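Local coordinates for protein UDP-N-acetylglucosamine 4,6-dehydratase (Vibrio fischeri, PDB 3PVZ) that binds NAD and probably acts as a lyase that dehydrates UDP-N-acetylglucosamine, at residues G43-F56 against N72-F84. Residues are numbered along the deposited sequence; the frame is centred on the assembly and turned at random. Where two conformers were deposited one is given.
With NAD (nicotinamide-adenine-dinucleotide), chain E.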
# COMPACT_ATOMS: atom_id res chain seq x y z
N GLY A 43 6.30 5.99 -6.23
CA GLY A 43 7.63 6.33 -5.75
C GLY A 43 7.86 6.01 -4.29
O GLY A 43 8.96 6.18 -3.88
N ALA A 44 6.85 5.65 -3.52
CA ALA A 44 7.07 5.15 -2.14
C ALA A 44 7.29 3.63 -2.08
O ALA A 44 7.48 3.07 -1.02
CB ALA A 44 5.92 5.52 -1.20
N GLY A 45 7.27 2.97 -3.22
CA GLY A 45 7.37 1.53 -3.27
C GLY A 45 8.84 1.15 -3.26
O GLY A 45 9.72 2.03 -3.23
N SER A 46 9.13 -0.15 -3.33
CA SER A 46 10.51 -0.59 -3.19
C SER A 46 11.39 -0.14 -4.33
O SER A 46 12.41 0.51 -4.07
CB SER A 46 10.60 -2.11 -3.00
OG SER A 46 10.16 -2.42 -1.67
N ILE A 47 11.05 -0.41 -5.59
CA ILE A 47 11.86 0.15 -6.66
C ILE A 47 11.66 1.70 -6.79
O ILE A 47 12.64 2.47 -7.00
CB ILE A 47 11.61 -0.55 -7.98
CG1 ILE A 47 11.91 -2.07 -7.82
CG2 ILE A 47 12.54 0.09 -9.01
CD1 ILE A 47 11.33 -3.05 -8.90
N GLY A 48 10.44 2.17 -6.55
CA GLY A 48 10.13 3.60 -6.59
C GLY A 48 11.06 4.42 -5.73
O GLY A 48 11.60 5.40 -6.15
N GLN A 49 11.18 4.06 -4.47
CA GLN A 49 12.04 4.80 -3.59
C GLN A 49 13.46 4.75 -4.08
O GLN A 49 14.17 5.72 -3.99
CB GLN A 49 11.97 4.25 -2.19
CG GLN A 49 10.63 4.34 -1.54
CD GLN A 49 10.73 4.19 0.02
OE1 GLN A 49 11.80 4.32 0.57
NE2 GLN A 49 9.60 3.93 0.70
N ALA A 50 13.89 3.62 -4.59
CA ALA A 50 15.29 3.48 -4.94
C ALA A 50 15.60 4.42 -6.07
O ALA A 50 16.65 5.06 -6.05
CB ALA A 50 15.68 2.05 -5.30
N VAL A 51 14.71 4.50 -7.06
CA VAL A 51 15.02 5.33 -8.21
C VAL A 51 14.85 6.82 -7.82
O VAL A 51 15.56 7.69 -8.34
CB VAL A 51 14.17 4.97 -9.40
CG1 VAL A 51 12.70 5.37 -9.14
CG2 VAL A 51 14.76 5.66 -10.66
N THR A 52 13.97 7.09 -6.85
CA THR A 52 13.76 8.46 -6.36
C THR A 52 15.03 8.98 -5.68
O THR A 52 15.48 10.10 -5.90
CB THR A 52 12.56 8.54 -5.35
OG1 THR A 52 11.34 8.16 -6.00
CG2 THR A 52 12.39 9.99 -4.82
N LYS A 53 15.66 8.10 -4.91
CA LYS A 53 16.95 8.42 -4.28
C LYS A 53 18.02 8.58 -5.37
O LYS A 53 18.73 9.56 -5.35
CB LYS A 53 17.33 7.36 -3.31
CG LYS A 53 16.35 7.32 -2.16
CD LYS A 53 16.90 6.67 -0.95
CE LYS A 53 16.99 5.19 -1.13
NZ LYS A 53 17.49 4.57 0.15
N GLU A 54 18.09 7.68 -6.34
CA GLU A 54 19.04 7.90 -7.40
C GLU A 54 18.91 9.24 -8.08
O GLU A 54 19.90 9.83 -8.47
CB GLU A 54 19.02 6.78 -8.46
CG GLU A 54 19.49 5.47 -7.96
CD GLU A 54 20.92 5.51 -7.48
OE1 GLU A 54 21.79 5.83 -8.31
OE2 GLU A 54 21.19 5.18 -6.31
N ILE A 55 17.71 9.75 -8.20
CA ILE A 55 17.48 11.04 -8.82
C ILE A 55 17.88 12.14 -7.82
O ILE A 55 18.66 13.05 -8.12
CB ILE A 55 15.98 11.20 -9.29
CG1 ILE A 55 15.64 10.14 -10.31
CG2 ILE A 55 15.71 12.65 -9.78
CD1 ILE A 55 14.12 10.17 -10.86
N PHE A 56 17.34 12.04 -6.61
CA PHE A 56 17.54 13.07 -5.61
C PHE A 56 19.03 13.40 -5.36
O PHE A 56 19.39 14.56 -5.21
CB PHE A 56 16.88 12.65 -4.30
CG PHE A 56 16.80 13.76 -3.30
CD1 PHE A 56 17.87 14.03 -2.50
CD2 PHE A 56 15.67 14.55 -3.20
CE1 PHE A 56 17.81 15.07 -1.59
CE2 PHE A 56 15.61 15.59 -2.26
CZ PHE A 56 16.71 15.84 -1.46
N ASN A 72 4.66 4.98 3.89
CA ASN A 72 5.95 4.73 3.23
C ASN A 72 6.57 5.99 2.63
O ASN A 72 7.80 6.16 2.59
CB ASN A 72 5.79 3.60 2.20
CG ASN A 72 5.47 2.29 2.87
OD1 ASN A 72 5.84 2.11 4.02
ND2 ASN A 72 4.74 1.42 2.22
N MSE A 73 5.73 6.93 2.25
CA MSE A 73 6.27 8.24 1.86
C MSE A 73 7.04 8.95 3.02
O MSE A 73 8.12 9.52 2.83
CB MSE A 73 5.16 9.13 1.33
CG MSE A 73 5.69 10.29 0.63
SE MSE A 73 6.18 9.79 -1.16
CE MSE A 73 4.37 9.89 -1.88
N VAL A 74 6.48 8.90 4.22
CA VAL A 74 7.18 9.47 5.36
C VAL A 74 8.53 8.80 5.53
O VAL A 74 9.55 9.48 5.73
CB VAL A 74 6.33 9.38 6.70
CG1 VAL A 74 7.18 9.76 7.90
CG2 VAL A 74 5.11 10.27 6.63
N GLU A 75 8.57 7.48 5.40
CA GLU A 75 9.84 6.79 5.42
C GLU A 75 10.83 7.22 4.29
O GLU A 75 12.05 7.38 4.53
CB GLU A 75 9.57 5.27 5.40
CG GLU A 75 10.77 4.42 5.25
CD GLU A 75 11.79 4.59 6.37
OE1 GLU A 75 11.47 5.25 7.39
OE2 GLU A 75 12.93 4.07 6.21
N LEU A 76 10.33 7.43 3.09
CA LEU A 76 11.17 7.84 1.98
C LEU A 76 11.80 9.19 2.26
O LEU A 76 13.01 9.40 2.03
CB LEU A 76 10.31 7.94 0.69
CG LEU A 76 11.01 8.60 -0.50
CD1 LEU A 76 12.28 7.85 -0.83
CD2 LEU A 76 10.09 8.73 -1.76
N VAL A 77 10.99 10.12 2.71
CA VAL A 77 11.52 11.45 3.05
C VAL A 77 12.55 11.39 4.22
O VAL A 77 13.62 11.96 4.12
CB VAL A 77 10.40 12.41 3.41
CG1 VAL A 77 10.95 13.81 3.64
CG2 VAL A 77 9.35 12.43 2.31
N ARG A 78 12.26 10.65 5.30
CA ARG A 78 13.22 10.53 6.41
C ARG A 78 14.55 9.93 5.95
O ARG A 78 15.59 10.44 6.26
CB ARG A 78 12.61 9.76 7.58
CG ARG A 78 11.46 10.56 8.24
CD ARG A 78 10.91 9.97 9.57
NE ARG A 78 9.63 10.61 9.93
CZ ARG A 78 9.49 11.85 10.42
NH1 ARG A 78 10.55 12.63 10.67
NH2 ARG A 78 8.27 12.31 10.69
N ASP A 79 14.51 8.87 5.18
CA ASP A 79 15.69 8.30 4.57
C ASP A 79 16.45 9.33 3.68
O ASP A 79 17.69 9.43 3.69
CB ASP A 79 15.19 7.14 3.70
CG ASP A 79 16.27 6.21 3.26
OD1 ASP A 79 17.46 6.44 3.60
OD2 ASP A 79 15.91 5.23 2.56
N ILE A 80 15.72 10.06 2.86
CA ILE A 80 16.35 11.06 2.00
C ILE A 80 16.98 12.15 2.86
O ILE A 80 18.09 12.59 2.59
CB ILE A 80 15.35 11.70 1.02
CG1 ILE A 80 15.15 10.76 -0.17
CG2 ILE A 80 15.85 13.07 0.55
CD1 ILE A 80 13.99 11.12 -1.04
N ARG A 81 16.29 12.59 3.90
CA ARG A 81 16.83 13.65 4.75
C ARG A 81 18.13 13.21 5.40
O ARG A 81 19.09 13.96 5.42
CB ARG A 81 15.84 14.12 5.83
CG ARG A 81 14.47 14.61 5.28
CD ARG A 81 14.35 16.08 4.81
NE ARG A 81 14.93 16.32 3.49
CZ ARG A 81 14.30 16.83 2.42
NH1 ARG A 81 14.99 17.00 1.29
NH2 ARG A 81 13.01 17.18 2.45
N SER A 82 18.20 11.99 5.90
CA SER A 82 19.42 11.59 6.60
C SER A 82 20.54 11.15 5.66
O SER A 82 21.70 11.35 5.94
CB SER A 82 19.12 10.54 7.68
OG SER A 82 18.38 9.45 7.18
N SER A 83 20.19 10.57 4.52
CA SER A 83 21.20 10.23 3.53
C SER A 83 21.76 11.44 2.79
O SER A 83 22.97 11.51 2.61
CB SER A 83 20.64 9.25 2.50
OG SER A 83 20.31 8.03 3.12
N PHE A 84 20.90 12.36 2.34
CA PHE A 84 21.32 13.37 1.37
C PHE A 84 21.07 14.78 1.79
O PHE A 84 21.72 15.69 1.31
CB PHE A 84 20.63 13.13 0.03
CG PHE A 84 20.69 11.70 -0.44
CD1 PHE A 84 21.89 11.02 -0.49
CD2 PHE A 84 19.54 11.06 -0.91
CE1 PHE A 84 21.96 9.69 -0.94
CE2 PHE A 84 19.58 9.72 -1.37
CZ PHE A 84 20.76 9.04 -1.38
PA NAD E . 5.91 -2.31 -4.52
O1A NAD E . 4.71 -3.02 -4.00
O2A NAD E . 6.92 -2.13 -3.42
O5B NAD E . 5.60 -0.79 -4.83
C5B NAD E . 4.49 -0.54 -5.72
C4B NAD E . 4.07 0.89 -5.35
O4B NAD E . 3.00 1.35 -6.14
C3B NAD E . 3.61 0.94 -3.86
O3B NAD E . 4.31 1.95 -3.15
C2B NAD E . 2.10 1.24 -3.98
O2B NAD E . 1.54 1.89 -2.85
C1B NAD E . 2.15 2.07 -5.29
N9A NAD E . 0.83 2.13 -5.91
C8A NAD E . 0.05 1.10 -6.26
N7A NAD E . -1.07 1.50 -6.74
C5A NAD E . -1.01 2.87 -6.80
C6A NAD E . -1.89 3.87 -7.20
N6A NAD E . -3.08 3.47 -7.75
N1A NAD E . -1.54 5.15 -7.09
C2A NAD E . -0.37 5.49 -6.57
N3A NAD E . 0.47 4.58 -6.15
C4A NAD E . 0.20 3.29 -6.25
O3 NAD E . 6.47 -3.10 -5.80
PN NAD E . 8.05 -2.96 -6.20
O1N NAD E . 8.83 -4.12 -5.62
O2N NAD E . 8.73 -1.67 -5.98
O5D NAD E . 7.94 -3.39 -7.79
C5D NAD E . 7.50 -2.31 -8.59
C4D NAD E . 7.37 -2.78 -10.05
O4D NAD E . 8.53 -3.60 -10.41
C3D NAD E . 6.14 -3.71 -10.19
O3D NAD E . 5.57 -3.68 -11.52
C2D NAD E . 6.75 -5.12 -10.02
O2D NAD E . 5.96 -6.14 -10.64
C1D NAD E . 8.09 -4.95 -10.74
N1N NAD E . 9.07 -5.97 -10.35
C2N NAD E . 9.45 -6.03 -9.07
C3N NAD E . 10.38 -6.95 -8.65
C7N NAD E . 10.79 -7.05 -7.24
O7N NAD E . 11.57 -7.96 -6.95
N7N NAD E . 10.33 -6.23 -6.28
C4N NAD E . 10.94 -7.85 -9.59
C5N NAD E . 10.54 -7.75 -10.91
C6N NAD E . 9.58 -6.80 -11.27
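Leu-76 and Ile-80 of one helix, with Phe-84 just past its end, pack against Gln-49, Lys-53 and Phe-56 of another, joining the first two helices of a Rossmann fold. Helix 46-56 follows the glycine-rich turn after strand 37-41, helix 70-83 follows the neighbouring parallel strand 62-66, and the segments compared run 31° apart with axes 10.9 Å from each other. Gly-43, Gly-45 and Gly-48 fit the GxGxxG pattern of this fold: Gly-45 stands at the N-cap position, with no side chain to crowd NAD O5B, while the amides of Ser-46 and Ile-47 hydrogen-bond the two phosphates, Ile-47 N lying 2.7 Å from NAD O2N.

Behind that turn, Ala-44 CB rests against Asn-72 CB and the backbone N of Met-73, a selenomethionine. Gln-49 reaches out toward the second helix, leaning back toward the turn, and its NE2 bonds Ala-44 O (2.9 Å, 157° at the hydrogen) from above the carbonyl plane, tying the turn to the helix flank that Leu-76 covers. The two Leu-76 methyls diverge, CD1 lying along the Gln-49 chain and CD2 reaching Gly-43 O and Thr-52 CG2; Leu-76 also touches Val-65 of strand 62-66.

Further along, Lys-53 bends at chi3 (-73°) and runs across Asp-79, giving a salt bridge of 3.0 Å from NZ to Asp-79 OD2, with NZ approaching from above the carboxylate plane. The other oxygen, OD1, is bonded by Gln-222 of the second subunit, so this pairing borders the dimer interface. Lys-53 CB meanwhile abuts the edge of the Phe-84 ring. At the far end Phe-56 turns its ring under Ile-80, whose CG2 sits over the face in a CH-pi contact, 3.5 Å from the ring centroid.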